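Local coordinates for baculoviral IAP repeat-containing protein 2 (Homo sapiens, PDB 3M1D), which probably restrains apoptosis and is recruited by TRAF2, presumably through this zinc-binding BIR1 domain, at residues 14-19 with 32-37; 45-50 with 57-62; 50-55 with 74-79. All coordinates share one frame; numbering follows the deposited sequence.

Interaction 1: 14-19 with 32-37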
loop_
_atom_site.group_PDB
_atom_site.type_symbol
_atom_site.label_atom_id
_atom_site.label_comp_id
_atom_site.label_asym_id
_atom_site.label_seq_id
_atom_site.Cartn_x
_atom_site.Cartn_y
_atom_site.Cartn_z
ATOM N N TYR A 14 5.308 0.463 -10.763
ATOM C CA TYR A 14 6.523 0.321 -9.977
ATOM C C TYR A 14 6.209 -0.274 -8.616
ATOM O O TYR A 14 6.874 -1.205 -8.180
ATOM C CB TYR A 14 7.281 1.650 -9.792
ATOM C CG TYR A 14 8.294 1.519 -8.671
ATOM C CD1 TYR A 14 9.438 0.737 -8.832
ATOM C CD2 TYR A 14 8.076 2.112 -7.432
ATOM C CE1 TYR A 14 10.349 0.573 -7.796
ATOM C CE2 TYR A 14 8.993 1.952 -6.388
ATOM C CZ TYR A 14 10.122 1.190 -6.585
ATOM O OH TYR A 14 11.032 1.033 -5.560
ATOM N N ARG A 15 5.204 0.267 -7.929
ATOM C CA ARG A 15 4.867 -0.276 -6.613
ATOM C C ARG A 15 4.613 -1.785 -6.692
ATOM O O ARG A 15 5.126 -2.543 -5.871
ATOM C CB ARG A 15 3.676 0.450 -5.982
ATOM C CG ARG A 15 3.914 1.943 -5.808
ATOM C CD ARG A 15 2.956 2.543 -4.797
ATOM N NE ARG A 15 1.606 2.695 -5.337
ATOM C CZ ARG A 15 1.256 3.639 -6.201
ATOM N NH1 ARG A 15 2.162 4.505 -6.658
ATOM N NH2 ARG A 15 0.002 3.708 -6.626
ATOM N N MET A 16 3.819 -2.208 -7.670
ATOM C CA MET A 16 3.558 -3.633 -7.882
ATOM C C MET A 16 4.854 -4.443 -7.995
ATOM O O MET A 16 4.995 -5.504 -7.378
ATOM C CB MET A 16 2.698 -3.841 -9.134
ATOM C CG MET A 16 2.166 -5.262 -9.292
ATOM S SD MET A 16 1.138 -5.787 -7.902
ATOM C CE MET A 16 0.970 -7.536 -8.257
ATOM N N SER A 17 5.809 -3.943 -8.776
ATOM C CA SER A 17 7.074 -4.647 -8.938
ATOM C C SER A 17 7.801 -4.891 -7.619
ATOM O O SER A 17 8.560 -5.847 -7.508
ATOM C CB SER A 17 8.008 -3.896 -9.889
ATOM O OG SER A 17 8.699 -2.886 -9.181
ATOM N N THR A 18 7.592 -4.039 -6.617
ATOM C CA THR A 18 8.335 -4.206 -5.369
ATOM C C THR A 18 7.847 -5.418 -4.570
ATOM O O THR A 18 8.484 -5.830 -3.603
ATOM C CB THR A 18 8.305 -2.943 -4.446
ATOM O OG1 THR A 18 6.987 -2.751 -3.919
ATOM C CG2 THR A 18 8.772 -1.679 -5.189
ATOM N N TYR A 19 6.711 -5.979 -4.964
ATOM C CA TYR A 19 6.147 -7.098 -4.219
ATOM C C TYR A 19 6.697 -8.452 -4.674
ATOM O O TYR A 19 6.265 -9.494 -4.189
ATOM C CB TYR A 19 4.614 -7.050 -4.243
ATOM C CG TYR A 19 4.062 -5.876 -3.448
ATOM C CD1 TYR A 19 3.740 -6.011 -2.097
ATOM C CD2 TYR A 19 3.897 -4.622 -4.042
ATOM C CE1 TYR A 19 3.246 -4.937 -1.365
ATOM C CE2 TYR A 19 3.402 -3.547 -3.320
ATOM C CZ TYR A 19 3.087 -3.705 -1.990
ATOM O OH TYR A 19 2.608 -2.629 -1.269
ATOM N N SER A 32 -3.871 -4.811 -4.369
ATOM C CA SER A 32 -4.639 -3.878 -3.553
ATOM C C SER A 32 -3.707 -2.965 -2.758
ATOM O O SER A 32 -3.955 -1.773 -2.631
ATOM C CB SER A 32 -5.613 -4.609 -2.627
ATOM O OG SER A 32 -4.937 -5.252 -1.565
ATOM N N LEU A 33 -2.621 -3.526 -2.245
ATOM C CA LEU A 33 -1.647 -2.727 -1.531
ATOM C C LEU A 33 -1.086 -1.638 -2.433
ATOM O O LEU A 33 -1.096 -0.457 -2.066
ATOM C CB LEU A 33 -0.529 -3.612 -0.978
ATOM C CG LEU A 33 -1.017 -4.452 0.200
ATOM C CD1 LEU A 33 -0.024 -5.545 0.543
ATOM C CD2 LEU A 33 -1.283 -3.544 1.420
ATOM N N ALA A 34 -0.626 -2.037 -3.621
ATOM C CA ALA A 34 -0.009 -1.116 -4.568
ATOM C C ALA A 34 -0.992 -0.047 -5.042
ATOM O O ALA A 34 -0.627 1.130 -5.195
ATOM C CB ALA A 34 0.573 -1.887 -5.764
ATOM N N ARG A 35 -2.236 -0.455 -5.270
ATOM C CA ARG A 35 -3.287 0.479 -5.653
ATOM C C ARG A 35 -3.558 1.495 -4.553
ATOM O O ARG A 35 -3.915 2.635 -4.840
ATOM C CB ARG A 35 -4.588 -0.262 -5.992
ATOM C CG ARG A 35 -4.491 -1.153 -7.216
ATOM C CD ARG A 35 -5.808 -1.877 -7.502
ATOM N NE ARG A 35 -5.637 -2.928 -8.504
ATOM C CZ ARG A 35 -6.570 -3.821 -8.820
ATOM N NH1 ARG A 35 -7.750 -3.795 -8.211
ATOM N NH2 ARG A 35 -6.325 -4.744 -9.746
ATOM N N ALA A 36 -3.404 1.080 -3.297
ATOM C CA ALA A 36 -3.620 1.996 -2.174
ATOM C C ALA A 36 -2.415 2.912 -1.922
ATOM O O ALA A 36 -2.413 3.689 -0.975
ATOM C CB ALA A 36 -3.998 1.234 -0.908
ATOM N N GLY A 37 -1.411 2.818 -2.790
ATOM C CA GLY A 37 -0.248 3.693 -2.736
ATOM C C GLY A 37 0.942 3.084 -2.029
ATOM O O GLY A 37 1.964 3.741 -1.850
#
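CG of Arg15 lies anti to its carbonyl carbon (chi1 -59°), and a bend at chi3 (-75°) swings the guanidinium across to the end of helix 30-35. There NE and NH2 grip one atom side-on, the carbonyl oxygen of Ala34. The NE bond is the shorter, 2.7 Å from Arg15 NE to Ala34 O, on a lone pair and close to the guanidinium plane; Arg15 NH2 reaches the same Ala34 O at 3.0 Å with a more bent N-H. Gly37 N also donates to this oxygen, one of the bonds of the Schellman motif in which Gly37, with positive phi, ends the helix. Three N-H groups thus converge on a single buried carbonyl, and the guanidinium sits at the C-terminal end of the helix, where its positive charge would be expected to suit the helix dipole.

At the root of the Arg15 side chain, its CB packs 3.9 Å from CB of Ala34. The Tyr19 side chain crosses Leu33 at about a right angle, its OH 3.3 Å from Leu33 CB, while that hydroxyl hydrogen-bonds to the carbonyl oxygen of Phe38.

NH2 of Arg15 also forms a salt bridge with Asp8, and its guanidinium makes a cation-pi contact with Phe50. Helix 9-17 is thereby fastened to helix 30-35, whose Leu33, like Ala36 just after it, touches Pro65 of helix 65-72, while Thr18 and Tyr19 lean on strand 38-40.

Interaction 2: 45-50 with 57-62. With ZN (zinc ion), chain C.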
loop_
_atom_site.group_PDB
_atom_site.type_symbol
_atom_site.label_atom_id
_atom_site.label_comp_id
_atom_site.label_asym_id
_atom_site.label_seq_id
_atom_site.Cartn_x
_atom_site.Cartn_y
_atom_site.Cartn_z
ATOM N N ASP A 45 5.996 -8.003 6.314
ATOM C CA ASP A 45 4.921 -7.618 5.397
ATOM C C ASP A 45 4.678 -6.109 5.476
ATOM O O ASP A 45 3.576 -5.631 5.225
ATOM C CB ASP A 45 3.637 -8.397 5.687
ATOM C CG ASP A 45 3.042 -8.078 7.054
ATOM O OD1 ASP A 45 3.754 -7.532 7.924
ATOM O OD2 ASP A 45 1.855 -8.387 7.258
ATOM N N LYS A 46 5.729 -5.373 5.806
ATOM C CA LYS A 46 5.638 -3.935 6.022
ATOM C C LYS A 46 5.704 -3.176 4.720
ATOM O O LYS A 46 6.608 -3.375 3.914
ATOM C CB LYS A 46 6.755 -3.451 6.952
ATOM C CG LYS A 46 6.628 -1.979 7.328
ATOM C CD LYS A 46 7.601 -1.589 8.424
ATOM C CE LYS A 46 9.039 -1.737 7.955
ATOM N NZ LYS A 46 9.982 -1.292 9.016
ATOM N N VAL A 47 4.739 -2.293 4.526
ATOM C CA VAL A 47 4.642 -1.535 3.303
ATOM C C VAL A 47 4.608 -0.042 3.650
ATOM O O VAL A 47 4.336 0.330 4.785
ATOM C CB VAL A 47 3.376 -1.945 2.517
ATOM C CG1 VAL A 47 3.420 -3.435 2.198
ATOM C CG2 VAL A 47 2.133 -1.630 3.338
ATOM N N LYS A 48 4.876 0.807 2.666
ATOM C CA LYS A 48 5.032 2.227 2.910
ATOM C C LYS A 48 4.353 2.999 1.779
ATOM O O LYS A 48 4.460 2.618 0.618
ATOM C CB LYS A 48 6.535 2.539 2.991
ATOM C CG LYS A 48 6.929 3.932 3.469
ATOM C CD LYS A 48 8.446 3.968 3.754
ATOM C CE LYS A 48 8.982 5.383 3.914
ATOM N NZ LYS A 48 10.464 5.439 3.678
ATOM N N CYS A 49 3.627 4.067 2.111
ATOM C CA CYS A 49 3.009 4.882 1.065
ATOM C C CYS A 49 4.060 5.703 0.341
ATOM O O CYS A 49 4.896 6.357 0.972
ATOM C CB CYS A 49 1.940 5.815 1.631
ATOM S SG CYS A 49 1.198 6.868 0.354
ATOM N N PHE A 50 4.027 5.651 -0.985
ATOM C CA PHE A 50 4.964 6.401 -1.807
ATOM C C PHE A 50 4.754 7.907 -1.653
ATOM O O PHE A 50 5.664 8.694 -1.912
ATOM C CB PHE A 50 4.845 5.989 -3.287
ATOM C CG PHE A 50 3.673 6.611 -4.012
ATOM C CD1 PHE A 50 3.878 7.372 -5.153
ATOM C CD2 PHE A 50 2.374 6.409 -3.573
ATOM C CE1 PHE A 50 2.807 7.942 -5.837
ATOM C CE2 PHE A 50 1.298 6.959 -4.253
ATOM C CZ PHE A 50 1.522 7.741 -5.385
ATOM N N ASP A 57 2.136 -2.795 8.700
ATOM C CA ASP A 57 2.494 -4.208 8.627
ATOM C C ASP A 57 1.471 -5.054 9.385
ATOM O O ASP A 57 0.407 -4.559 9.760
ATOM C CB ASP A 57 3.928 -4.454 9.135
ATOM C CG ASP A 57 4.065 -4.283 10.644
ATOM O OD1 ASP A 57 3.074 -3.937 11.322
ATOM O OD2 ASP A 57 5.176 -4.502 11.162
ATOM N N ASN A 58 1.804 -6.320 9.609
ATOM C CA ASN A 58 0.911 -7.240 10.297
ATOM C C ASN A 58 -0.494 -7.195 9.695
ATOM O O ASN A 58 -1.474 -6.993 10.408
ATOM C CB ASN A 58 0.860 -6.910 11.790
ATOM C CG ASN A 58 0.252 -8.037 12.616
ATOM O OD1 ASN A 58 0.252 -9.191 12.199
ATOM N ND2 ASN A 58 -0.280 -7.698 13.783
ATOM N N TRP A 59 -0.565 -7.363 8.374
ATOM C CA TRP A 59 -1.820 -7.353 7.629
ATOM C C TRP A 59 -2.692 -8.554 7.997
ATOM O O TRP A 59 -2.197 -9.680 8.086
ATOM C CB TRP A 59 -1.531 -7.340 6.122
ATOM C CG TRP A 59 -0.939 -6.033 5.684
ATOM C CD1 TRP A 59 0.390 -5.739 5.533
ATOM C CD2 TRP A 59 -1.654 -4.827 5.391
ATOM N NE1 TRP A 59 0.541 -4.423 5.147
ATOM C CE2 TRP A 59 -0.697 -3.843 5.057
ATOM C CE3 TRP A 59 -3.010 -4.484 5.371
ATOM C CZ2 TRP A 59 -1.056 -2.547 4.707
ATOM C CZ3 TRP A 59 -3.361 -3.194 5.028
ATOM C CH2 TRP A 59 -2.392 -2.244 4.695
ATOM N N LYS A 60 -3.980 -8.297 8.220
ATOM C CA LYS A 60 -4.932 -9.332 8.616
ATOM C C LYS A 60 -5.947 -9.591 7.516
ATOM O O LYS A 60 -6.248 -8.708 6.713
ATOM C CB LYS A 60 -5.691 -8.922 9.882
ATOM C CG LYS A 60 -4.825 -8.627 11.091
ATOM C CD LYS A 60 -4.011 -9.843 11.497
ATOM C CE LYS A 60 -3.477 -9.688 12.918
ATOM N NZ LYS A 60 -2.376 -10.662 13.197
ATOM N N LEU A 61 -6.490 -10.804 7.490
ATOM C CA LEU A 61 -7.541 -11.136 6.535
ATOM C C LEU A 61 -8.651 -10.085 6.576
ATOM O O LEU A 61 -9.164 -9.759 7.644
ATOM C CB LEU A 61 -8.114 -12.505 6.873
ATOM C CG LEU A 61 -9.140 -13.112 5.927
ATOM C CD1 LEU A 61 -8.589 -13.189 4.526
ATOM C CD2 LEU A 61 -9.521 -14.503 6.442
ATOM N N GLY A 62 -9.015 -9.549 5.415
ATOM C CA GLY A 62 -10.111 -8.596 5.331
ATOM C C GLY A 62 -9.694 -7.146 5.511
ATOM O O GLY A 62 -10.509 -6.237 5.362
HETATM ZN ZN ZN C . -0.122 8.184 1.787
HETATM O O HOH W 1 0.324 -10.541 7.481
#
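In this BIR fold, a small zinc-binding domain built on a three-stranded antiparallel sheet, the chain at Asp45 and Lys46 is pinned to the loop that follows strand 55-56. Asp45 does most of the pinning. From its CB, 4.2 Å from Trp59 CD1, the side chain enters the crowded position between backbone N and carbonyl carbon (chi1 65°), which aims the carboxylate at the backbone of the loop. CG lies 3.3 Å from Asn58 N. At the tip the two oxygens divide the work: OD1 receives the N-H of Asn58 on its syn lone pair, with Asp45 OD1 2.8 Å from Asn58 N, and OD2 takes the next N-H along, from above the carboxylate plane, with Asp45 OD2 2.9 Å from Trp59 N. A water donates to OD2 and to the carbonyl oxygen of Trp59, giving Asp45 OD2 a second donor and bridging it to Trp59 O.

Two consecutive amides held by one carboxylate fix the backbone where Asn58 adopts positive phi (49°) and set the direction in which Trp59 leaves the chain. Its indole stands almost perpendicular to the carboxylate, the planes 85° apart, with Asp45 O in plane at its edge. OD1 also touches CB of Asp57, which rests against CA and CB of Lys46, so the loop stays close to the chain at Lys46.

Farther along, strand 47-49 places Cys49 on the zinc, shared with Cys52, His69 and Cys76, while Lys68 covers Trp59 in a cation-pi contact. Val47 completes the apolar side, its CG2 meeting the indole edge 3.6 Å from Trp59 CZ2.

Interaction 3: 50-55 with 74-79. With ZN (zinc ion), chain C.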
loop_
_atom_site.group_PDB
_atom_site.type_symbol
_atom_site.label_atom_id
_atom_site.label_comp_id
_atom_site.label_asym_id
_atom_site.label_seq_id
_atom_site.Cartn_x
_atom_site.Cartn_y
_atom_site.Cartn_z
ATOM N N PHE A 50 4.027 5.651 -0.985
ATOM C CA PHE A 50 4.964 6.401 -1.807
ATOM C C PHE A 50 4.754 7.907 -1.653
ATOM O O PHE A 50 5.664 8.694 -1.912
ATOM C CB PHE A 50 4.845 5.989 -3.287
ATOM C CG PHE A 50 3.673 6.611 -4.012
ATOM C CD1 PHE A 50 3.878 7.372 -5.153
ATOM C CD2 PHE A 50 2.374 6.409 -3.573
ATOM C CE1 PHE A 50 2.807 7.942 -5.837
ATOM C CE2 PHE A 50 1.298 6.959 -4.253
ATOM C CZ PHE A 50 1.522 7.741 -5.385
ATOM N N CYS A 51 3.564 8.307 -1.213
ATOM C CA CYS A 51 3.238 9.727 -1.112
ATOM C C CYS A 51 3.527 10.327 0.256
ATOM O O CYS A 51 4.158 11.376 0.353
ATOM C CB CYS A 51 1.770 9.986 -1.469
ATOM S SG CYS A 51 1.296 11.738 -1.352
ATOM N N CYS A 52 3.057 9.671 1.313
ATOM C CA CYS A 52 3.167 10.245 2.652
ATOM C C CYS A 52 4.090 9.468 3.581
ATOM O O CYS A 52 4.384 9.930 4.675
ATOM C CB CYS A 52 1.788 10.376 3.297
ATOM S SG CYS A 52 0.995 8.759 3.745
ATOM N N GLY A 53 4.543 8.293 3.162
ATOM C CA GLY A 53 5.446 7.518 4.006
ATOM C C GLY A 53 4.772 6.758 5.151
ATOM O O GLY A 53 5.450 6.183 5.997
ATOM N N LEU A 54 3.442 6.738 5.199
ATOM C CA LEU A 54 2.762 5.917 6.208
ATOM C C LEU A 54 3.228 4.460 6.096
ATOM O O LEU A 54 3.284 3.915 4.997
ATOM C CB LEU A 54 1.244 5.993 6.036
ATOM C CG LEU A 54 0.378 5.088 6.909
ATOM C CD1 LEU A 54 0.383 5.564 8.361
ATOM C CD2 LEU A 54 -1.037 5.082 6.349
ATOM N N MET A 55 3.551 3.842 7.231
ATOM C CA MET A 55 4.074 2.476 7.258
ATOM C C MET A 55 3.130 1.527 7.983
ATOM O O MET A 55 2.698 1.806 9.100
ATOM C CB MET A 55 5.458 2.441 7.915
ATOM C CG MET A 55 6.523 3.179 7.104
ATOM S SD MET A 55 8.147 3.118 7.882
ATOM C CE MET A 55 8.693 1.531 7.296
ATOM N N PRO A 74 -5.029 10.853 6.750
ATOM C CA PRO A 74 -5.973 11.478 5.816
ATOM C C PRO A 74 -5.355 12.612 4.996
ATOM O O PRO A 74 -5.904 12.954 3.945
ATOM C CB PRO A 74 -7.059 12.067 6.734
ATOM C CG PRO A 74 -6.740 11.625 8.119
ATOM C CD PRO A 74 -5.326 11.182 8.156
ATOM N N SER A 75 -4.244 13.191 5.457
ATOM C CA SER A 75 -3.683 14.372 4.791
ATOM C C SER A 75 -2.844 14.024 3.562
ATOM O O SER A 75 -2.417 14.908 2.819
ATOM C CB SER A 75 -2.885 15.237 5.768
ATOM O OG SER A 75 -1.725 14.570 6.228
ATOM N N CYS A 76 -2.630 12.730 3.347
ATOM C CA CYS A 76 -1.947 12.250 2.147
ATOM C C CYS A 76 -2.703 12.666 0.895
ATOM O O CYS A 76 -3.850 12.257 0.700
ATOM C CB CYS A 76 -1.828 10.722 2.184
ATOM S SG CYS A 76 -1.120 9.998 0.689
ATOM N N SER A 77 -2.063 13.465 0.041
ATOM C CA SER A 77 -2.694 13.922 -1.197
ATOM C C SER A 77 -3.098 12.752 -2.084
ATOM O O SER A 77 -4.133 12.797 -2.747
ATOM C CB SER A 77 -1.760 14.842 -1.993
ATOM O OG SER A 77 -1.445 16.002 -1.259
ATOM N N PHE A 78 -2.273 11.713 -2.132
ATOM C CA PHE A 78 -2.616 10.582 -2.974
ATOM C C PHE A 78 -3.921 9.931 -2.502
ATOM O O PHE A 78 -4.870 9.801 -3.275
ATOM C CB PHE A 78 -1.499 9.538 -3.022
ATOM C CG PHE A 78 -1.907 8.266 -3.704
ATOM C CD1 PHE A 78 -1.896 8.171 -5.088
ATOM C CD2 PHE A 78 -2.341 7.176 -2.967
ATOM C CE1 PHE A 78 -2.287 7.000 -5.731
ATOM C CE2 PHE A 78 -2.735 6.003 -3.603
ATOM C CZ PHE A 78 -2.711 5.919 -4.986
ATOM N N ILE A 79 -3.970 9.520 -1.239
ATOM C CA ILE A 79 -5.166 8.852 -0.734
ATOM C C ILE A 79 -6.415 9.741 -0.873
ATOM O O ILE A 79 -7.506 9.228 -1.103
ATOM C CB ILE A 79 -5.009 8.315 0.720
ATOM C CG1 ILE A 79 -5.925 7.102 0.941
ATOM C CG2 ILE A 79 -5.308 9.392 1.750
ATOM C CD1 ILE A 79 -5.647 5.926 -0.008
HETATM ZN ZN ZN C . -0.122 8.184 1.787
#
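SG of Cys76 is held twice: it binds the zinc at 2.3 Å (Cys76 SG to ZN) and accepts the backbone N-H of Ile79. In the zinc site of the BIR fold, made of three cysteines and a histidine, this thiolate is thus also the N-cap of helix 77-83. The capping bond is long, 3.5 Å from Ile79 N to Cys76 SG, as sulfur requires, but almost straight at 175°. Donation from the helix N terminus would be expected to temper the negative charge on the sulfur.

Cys52 is treated alike from the other segment. Its SG, set between backbone N and carbonyl carbon (chi1 69°), binds zinc and accepts from Leu54 N, whose chain has turned through Gly53 with positive phi. Cys49 and His69 complete the coordination. Beside the metal, Cys52 SG lies 3.8 Å from Cys76 CB.

Cys51, between these ligands and Phe50, points its SG anti to its own backbone N (chi1 180°) toward the start of the helix, where it receives a weak hydrogen bond from Phe78 N. Its CB packs against both Cys76 SG and Phe78 CB.

Beyond the metal site the two phenylalanines form a T-shaped stack, also flanked by Asp8. Phe50 presents its edge to a face of Phe78, the centroids lying 4.9 Å apart, and the closest carbons include Phe50 CZ and Phe78 CD1 at 3.5 Å.

From the N terminus, interaction 1 comes first, closing the loop between helix 9-17 and helix 30-35 before either of the others begins. Interactions 2 and 3 then cross: 45-50 opens the former, 50-55 the latter, and 57-62 intervenes before 74-79 closes on the C-terminal helix. They share Phe50 and the zinc, and Cys49 N lies 2.9 Å from Leu54 O, a probable hydrogen bond across the hairpin loop between strands 47-49 and 55-56. Interaction 1 joins them through Gly37 O to Phe50 N, through Leu33 against Trp59, and through Gly37 against Phe78. The N-terminal helices, the sheet, the loop after it and helix 77-83 are thereby tied into one compact domain.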